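PDB 7CVW: catechol O-methyltransferase from Niastella koreensis, which transfers a methyl group from S-adenosyl-L-methionine to either hydroxyl of catechol-like substrates such as protocatechuic acid, with magnesium as its preferred metal cofactor. Local coordinates for residues D22-M36 / K93-A105. Sequence-based numbering, arbitrary orientation.
Sequences DALLAATNSLAEAGM and KHAAVAQKNIDRA. With SAH (S-adenosyl-L-homocysteine), chain E.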
loop_
_atom_site.group_PDB
_atom_site.type_symbol
_atom_site.label_atom_id
_atom_site.label_comp_id
_atom_site.label_asym_id
_atom_site.label_seq_id
_atom_site.Cartn_x
_atom_site.Cartn_y
_atom_site.Cartn_z
ATOM N N ASP A 22 -6.959 20.322 -12.845
ATOM C CA ASP A 22 -6.475 21.706 -12.654
ATOM C C ASP A 22 -6.196 21.979 -11.169
ATOM O O ASP A 22 -5.226 22.654 -10.894
ATOM C CB ASP A 22 -7.495 22.730 -13.152
ATOM C CG ASP A 22 -7.138 24.180 -12.847
ATOM O OD1 ASP A 22 -6.127 24.643 -13.373
ATOM O OD2 ASP A 22 -7.866 24.820 -12.064
ATOM N N ALA A 23 -7.036 21.524 -10.235
ATOM C CA ALA A 23 -6.850 21.879 -8.809
ATOM C C ALA A 23 -5.532 21.295 -8.284
ATOM O O ALA A 23 -4.852 21.991 -7.502
ATOM C CB ALA A 23 -8.011 21.422 -7.984
ATOM N N LEU A 24 -5.179 20.062 -8.656
ATOM C CA LEU A 24 -3.895 19.471 -8.221
ATOM C C LEU A 24 -2.732 20.205 -8.877
ATOM O O LEU A 24 -1.737 20.478 -8.194
ATOM C CB LEU A 24 -3.860 17.966 -8.534
ATOM C CG LEU A 24 -4.709 17.125 -7.595
ATOM C CD1 LEU A 24 -4.844 15.705 -8.109
ATOM C CD2 LEU A 24 -4.119 17.170 -6.188
ATOM N N LEU A 25 -2.800 20.450 -10.188
ATOM C CA LEU A 25 -1.685 21.124 -10.883
ATOM C C LEU A 25 -1.516 22.529 -10.297
ATOM O O LEU A 25 -0.360 22.984 -10.154
ATOM C CB LEU A 25 -1.978 21.167 -12.383
ATOM C CG LEU A 25 -1.991 19.806 -13.066
ATOM C CD1 LEU A 25 -2.456 19.960 -14.509
ATOM C CD2 LEU A 25 -0.622 19.145 -12.980
ATOM N N ALA A 26 -2.617 23.203 -9.972
ATOM C CA ALA A 26 -2.570 24.576 -9.422
ATOM C C ALA A 26 -1.932 24.508 -8.024
ATOM O O ALA A 26 -1.156 25.405 -7.668
ATOM C CB ALA A 26 -3.953 25.180 -9.407
ATOM N N ALA A 27 -2.241 23.490 -7.231
ATOM C CA ALA A 27 -1.587 23.329 -5.907
ATOM C C ALA A 27 -0.066 23.204 -6.086
ATOM O O ALA A 27 0.730 23.841 -5.362
ATOM C CB ALA A 27 -2.140 22.118 -5.191
ATOM N N THR A 28 0.381 22.405 -7.027
ATOM C CA THR A 28 1.826 22.252 -7.300
ATOM C C THR A 28 2.398 23.600 -7.737
ATOM O O THR A 28 3.447 24.019 -7.238
ATOM C CB THR A 28 2.085 21.157 -8.339
ATOM O OG1 THR A 28 1.623 19.932 -7.770
ATOM C CG2 THR A 28 3.544 21.023 -8.721
ATOM N N ASN A 29 1.713 24.293 -8.636
ATOM C CA ASN A 29 2.212 25.583 -9.176
ATOM C C ASN A 29 2.313 26.614 -8.055
ATOM O O ASN A 29 3.243 27.466 -8.085
ATOM C CB ASN A 29 1.330 26.066 -10.334
ATOM C CG ASN A 29 1.551 25.241 -11.584
ATOM O OD1 ASN A 29 2.602 24.613 -11.730
ATOM N ND2 ASN A 29 0.561 25.194 -12.461
ATOM N N SER A 30 1.450 26.516 -7.042
ATOM C CA SER A 30 1.407 27.533 -5.965
ATOM C C SER A 30 2.722 27.500 -5.175
ATOM O O SER A 30 3.058 28.507 -4.544
ATOM C CB SER A 30 0.184 27.371 -5.080
ATOM O OG SER A 30 0.319 26.232 -4.240
ATOM N N LEU A 31 3.417 26.371 -5.143
ATOM C CA LEU A 31 4.621 26.214 -4.293
ATOM C C LEU A 31 5.697 27.210 -4.713
ATOM O O LEU A 31 6.215 27.912 -3.866
ATOM C CB LEU A 31 5.153 24.785 -4.389
ATOM C CG LEU A 31 4.247 23.739 -3.756
ATOM C CD1 LEU A 31 4.718 22.356 -4.147
ATOM C CD2 LEU A 31 4.188 23.879 -2.238
ATOM N N ALA A 32 6.100 27.226 -5.973
ATOM C CA ALA A 32 7.221 28.105 -6.362
ATOM C C ALA A 32 6.783 29.572 -6.188
ATOM O O ALA A 32 7.576 30.356 -5.654
ATOM C CB ALA A 32 7.703 27.807 -7.750
ATOM N N GLU A 33 5.560 29.921 -6.575
ATOM C CA GLU A 33 5.014 31.305 -6.471
ATOM C C GLU A 33 5.081 31.778 -5.003
ATOM O O GLU A 33 5.332 32.977 -4.737
ATOM C CB GLU A 33 3.604 31.274 -7.061
ATOM C CG GLU A 33 2.768 32.508 -6.818
ATOM C CD GLU A 33 1.281 32.362 -7.124
ATOM O OE1 GLU A 33 0.767 31.217 -7.126
ATOM O OE2 GLU A 33 0.628 33.405 -7.335
ATOM N N ALA A 34 4.800 30.884 -4.057
ATOM C CA ALA A 34 4.709 31.205 -2.617
ATOM C C ALA A 34 6.064 31.059 -1.915
ATOM O O ALA A 34 6.096 31.361 -0.712
ATOM C CB ALA A 34 3.675 30.333 -1.965
ATOM N N GLY A 35 7.117 30.622 -2.606
ATOM C CA GLY A 35 8.441 30.402 -1.995
ATOM C C GLY A 35 8.403 29.257 -0.999
ATOM O O GLY A 35 9.089 29.305 0.032
ATOM N N MET A 36 7.666 28.202 -1.337
ATOM C CA MET A 36 7.484 26.994 -0.466
ATOM C C MET A 36 8.310 25.855 -1.016
ATOM O O MET A 36 8.497 25.774 -2.219
ATOM C CB MET A 36 5.997 26.629 -0.414
ATOM C CG MET A 36 5.148 27.632 0.359
ATOM S SD MET A 36 3.344 27.462 0.136
ATOM C CE MET A 36 3.087 25.867 0.906
ATOM N N LYS A 93 1.623 31.171 6.321
ATOM C CA LYS A 93 1.723 31.407 4.864
ATOM C C LYS A 93 1.334 30.128 4.120
ATOM O O LYS A 93 0.511 30.168 3.170
ATOM C CB LYS A 93 3.137 31.839 4.486
ATOM C CG LYS A 93 3.344 32.100 3.006
ATOM C CD LYS A 93 4.783 32.244 2.608
ATOM C CE LYS A 93 5.515 30.927 2.484
ATOM N NZ LYS A 93 6.876 31.138 1.950
ATOM N N HIS A 94 1.889 28.982 4.531
ATOM C CA HIS A 94 1.517 27.677 3.943
ATOM C C HIS A 94 0.018 27.449 4.101
ATOM O O HIS A 94 -0.633 27.078 3.138
ATOM C CB HIS A 94 2.279 26.546 4.623
ATOM C CG HIS A 94 3.739 26.573 4.360
ATOM N ND1 HIS A 94 4.531 25.460 4.573
ATOM C CD2 HIS A 94 4.557 27.544 3.897
ATOM C CE1 HIS A 94 5.776 25.751 4.240
ATOM N NE2 HIS A 94 5.827 27.039 3.825
ATOM N N ALA A 95 -0.518 27.728 5.281
ATOM C CA ALA A 95 -1.947 27.469 5.561
ATOM C C ALA A 95 -2.799 28.338 4.635
ATOM O O ALA A 95 -3.847 27.860 4.169
ATOM C CB ALA A 95 -2.226 27.720 7.021
ATOM N N ALA A 96 -2.404 29.590 4.406
ATOM C CA ALA A 96 -3.177 30.522 3.534
ATOM C C ALA A 96 -3.146 30.007 2.087
ATOM O O ALA A 96 -4.178 30.096 1.377
ATOM C CB ALA A 96 -2.643 31.929 3.609
ATOM N N VAL A 97 -1.986 29.529 1.641
ATOM C CA VAL A 97 -1.828 28.975 0.274
ATOM C C VAL A 97 -2.671 27.718 0.142
ATOM O O VAL A 97 -3.423 27.615 -0.861
ATOM C CB VAL A 97 -0.355 28.717 -0.058
ATOM C CG1 VAL A 97 -0.209 27.937 -1.358
ATOM C CG2 VAL A 97 0.373 30.039 -0.115
ATOM N N ALA A 98 -2.591 26.806 1.121
ATOM C CA ALA A 98 -3.409 25.588 1.099
ATOM C C ALA A 98 -4.894 25.983 1.057
ATOM O O ALA A 98 -5.687 25.309 0.365
ATOM C CB ALA A 98 -3.081 24.727 2.281
ATOM N N GLN A 99 -5.309 27.006 1.811
ATOM C CA GLN A 99 -6.751 27.343 1.872
ATOM C C GLN A 99 -7.233 27.757 0.475
ATOM O O GLN A 99 -8.302 27.292 0.054
ATOM C CB GLN A 99 -7.025 28.456 2.869
ATOM C CG GLN A 99 -8.509 28.763 2.973
ATOM C CD GLN A 99 -9.253 27.669 3.699
ATOM O OE1 GLN A 99 -8.944 27.373 4.850
ATOM N NE2 GLN A 99 -10.187 27.016 3.016
ATOM N N LYS A 100 -6.445 28.556 -0.239
ATOM C CA LYS A 100 -6.792 28.988 -1.616
ATOM C C LYS A 100 -6.899 27.750 -2.511
ATOM O O LYS A 100 -7.812 27.673 -3.356
ATOM C CB LYS A 100 -5.748 29.957 -2.166
ATOM C CG LYS A 100 -6.083 30.552 -3.527
ATOM C CD LYS A 100 -5.127 31.657 -3.939
ATOM C CE LYS A 100 -4.831 31.650 -5.423
ATOM N NZ LYS A 100 -4.628 33.021 -5.950
ATOM N N ASN A 101 -5.982 26.797 -2.354
ATOM C CA ASN A 101 -5.921 25.598 -3.221
ATOM C C ASN A 101 -7.117 24.678 -2.935
ATOM O O ASN A 101 -7.691 24.080 -3.878
ATOM C CB ASN A 101 -4.580 24.895 -3.045
ATOM C CG ASN A 101 -3.398 25.711 -3.524
ATOM O OD1 ASN A 101 -3.538 26.606 -4.364
ATOM N ND2 ASN A 101 -2.213 25.357 -3.055
ATOM N N ILE A 102 -7.487 24.551 -1.664
ATOM C CA ILE A 102 -8.674 23.761 -1.217
ATOM C C ILE A 102 -9.954 24.424 -1.764
ATOM O O ILE A 102 -10.862 23.729 -2.228
ATOM C CB ILE A 102 -8.664 23.691 0.324
ATOM C CG1 ILE A 102 -7.612 22.704 0.848
ATOM C CG2 ILE A 102 -10.065 23.450 0.894
ATOM C CD1 ILE A 102 -7.700 21.310 0.332
ATOM N N ASP A 103 -10.005 25.749 -1.744
ATOM C CA ASP A 103 -11.171 26.514 -2.245
ATOM C C ASP A 103 -11.291 26.254 -3.749
ATOM O O ASP A 103 -12.417 25.997 -4.226
ATOM C CB ASP A 103 -11.026 27.998 -1.907
ATOM C CG ASP A 103 -11.108 28.365 -0.430
ATOM O OD1 ASP A 103 -11.477 27.510 0.385
ATOM O OD2 ASP A 103 -10.783 29.528 -0.109
ATOM N N ARG A 104 -10.172 26.298 -4.479
ATOM C CA ARG A 104 -10.153 26.083 -5.944
ATOM C C ARG A 104 -10.688 24.676 -6.220
ATOM O O ARG A 104 -11.411 24.495 -7.222
ATOM C CB ARG A 104 -8.740 26.228 -6.513
ATOM C CG ARG A 104 -8.688 26.162 -8.034
ATOM C CD ARG A 104 -7.291 26.218 -8.582
ATOM N NE ARG A 104 -6.711 27.518 -8.313
ATOM C CZ ARG A 104 -5.813 27.800 -7.359
ATOM N NH1 ARG A 104 -5.318 26.861 -6.569
ATOM N NH2 ARG A 104 -5.380 29.038 -7.210
ATOM N N ALA A 105 -10.337 23.699 -5.380
ATOM C CA ALA A 105 -10.754 22.287 -5.557
ATOM C C ALA A 105 -12.225 22.097 -5.130
ATOM O O ALA A 105 -12.739 20.959 -5.259
ATOM C CB ALA A 105 -9.837 21.370 -4.798
HETATM N N SAH E . 1.564 16.469 3.200
HETATM C CA SAH E . 2.038 17.551 2.313
HETATM C CB SAH E . 3.501 17.903 2.619
HETATM C CG SAH E . 3.750 18.358 4.018
HETATM S SD SAH E . 5.425 19.116 4.001
HETATM C C SAH E . 1.880 17.043 0.879
HETATM O O SAH E . 1.367 17.754 0.092
HETATM O OXT SAH E . 2.314 15.963 0.667
HETATM C "C5'" SAH E . 5.659 19.409 5.783
HETATM C "C4'" SAH E . 4.752 20.497 6.289
HETATM O "O4'" SAH E . 4.778 20.416 7.719
HETATM C "C3'" SAH E . 5.160 21.948 5.950
HETATM O "O3'" SAH E . 4.106 22.685 5.360
HETATM C "C2'" SAH E . 5.555 22.546 7.302
HETATM O "O2'" SAH E . 5.308 23.921 7.412
HETATM C "C1'" SAH E . 4.687 21.714 8.226
HETATM N N9 SAH E . 5.104 21.707 9.610
HETATM C C8 SAH E . 6.363 21.867 10.109
HETATM N N7 SAH E . 6.402 21.848 11.412
HETATM C C5 SAH E . 5.091 21.666 11.800
HETATM C C6 SAH E . 4.469 21.549 13.059
HETATM N N6 SAH E . 5.116 21.636 14.203
HETATM N N1 SAH E . 3.145 21.384 13.081
HETATM C C2 SAH E . 2.494 21.313 11.921
HETATM N N3 SAH E . 2.965 21.426 10.692
HETATM C C4 SAH E . 4.284 21.575 10.691
HETATM O O HOH W 1 -6.074 24.053 -6.194
#
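Ser30 turns OG between its own N and carbonyl carbon (chi1 73°), facing Asn101, whose chi1 of -66° swings the amide across to it. The amide ND2 of Asn101 gives Ser30 OG a nearly straight hydrogen bond of 2.9 Å, in the amide plane, while the hydroxyl passes its own proton back to Ala27 O. A second proton of ND2 goes to Ala68 O, and Asn101 OD1 takes Arg104 NH1 at 2.8 Å, in the guanidinium plane. That same NH1 also donates to a water that bonds to Ala23 O and Asn101 O, tying the two antiparallel helices together, and Ala26 CB rests over a guanidinium face. Ala23 CB meets CB of Ala105, just past helix 93-104, at 3.7 Å.

At the other end Gly35, with positive phi, closes helix 22-34 in a Schellman motif. Lys93 brings NZ to Ala34 O at 2.8 Å, in the carbonyl plane. Met36 sets CE over the His94 ring in a CH-pi contact, 3.8 Å from the centroid, with SD against Val97. His94 ND1 donates to SAH O3' at 2.9 Å.

Helix 92-104 follows strand 84-89 of the Rossmann-like methyltransferase sheet and packs on strand 111-115; this contact joins it to helix 22-34.

Both Asn101 amide ends are engaged, which fixes its flip, and the lysine should neutralise part of the negative helix end; Met36 probably helps set the S-adenosyl-L-methionine-binding His94 for the ribose hydroxyl.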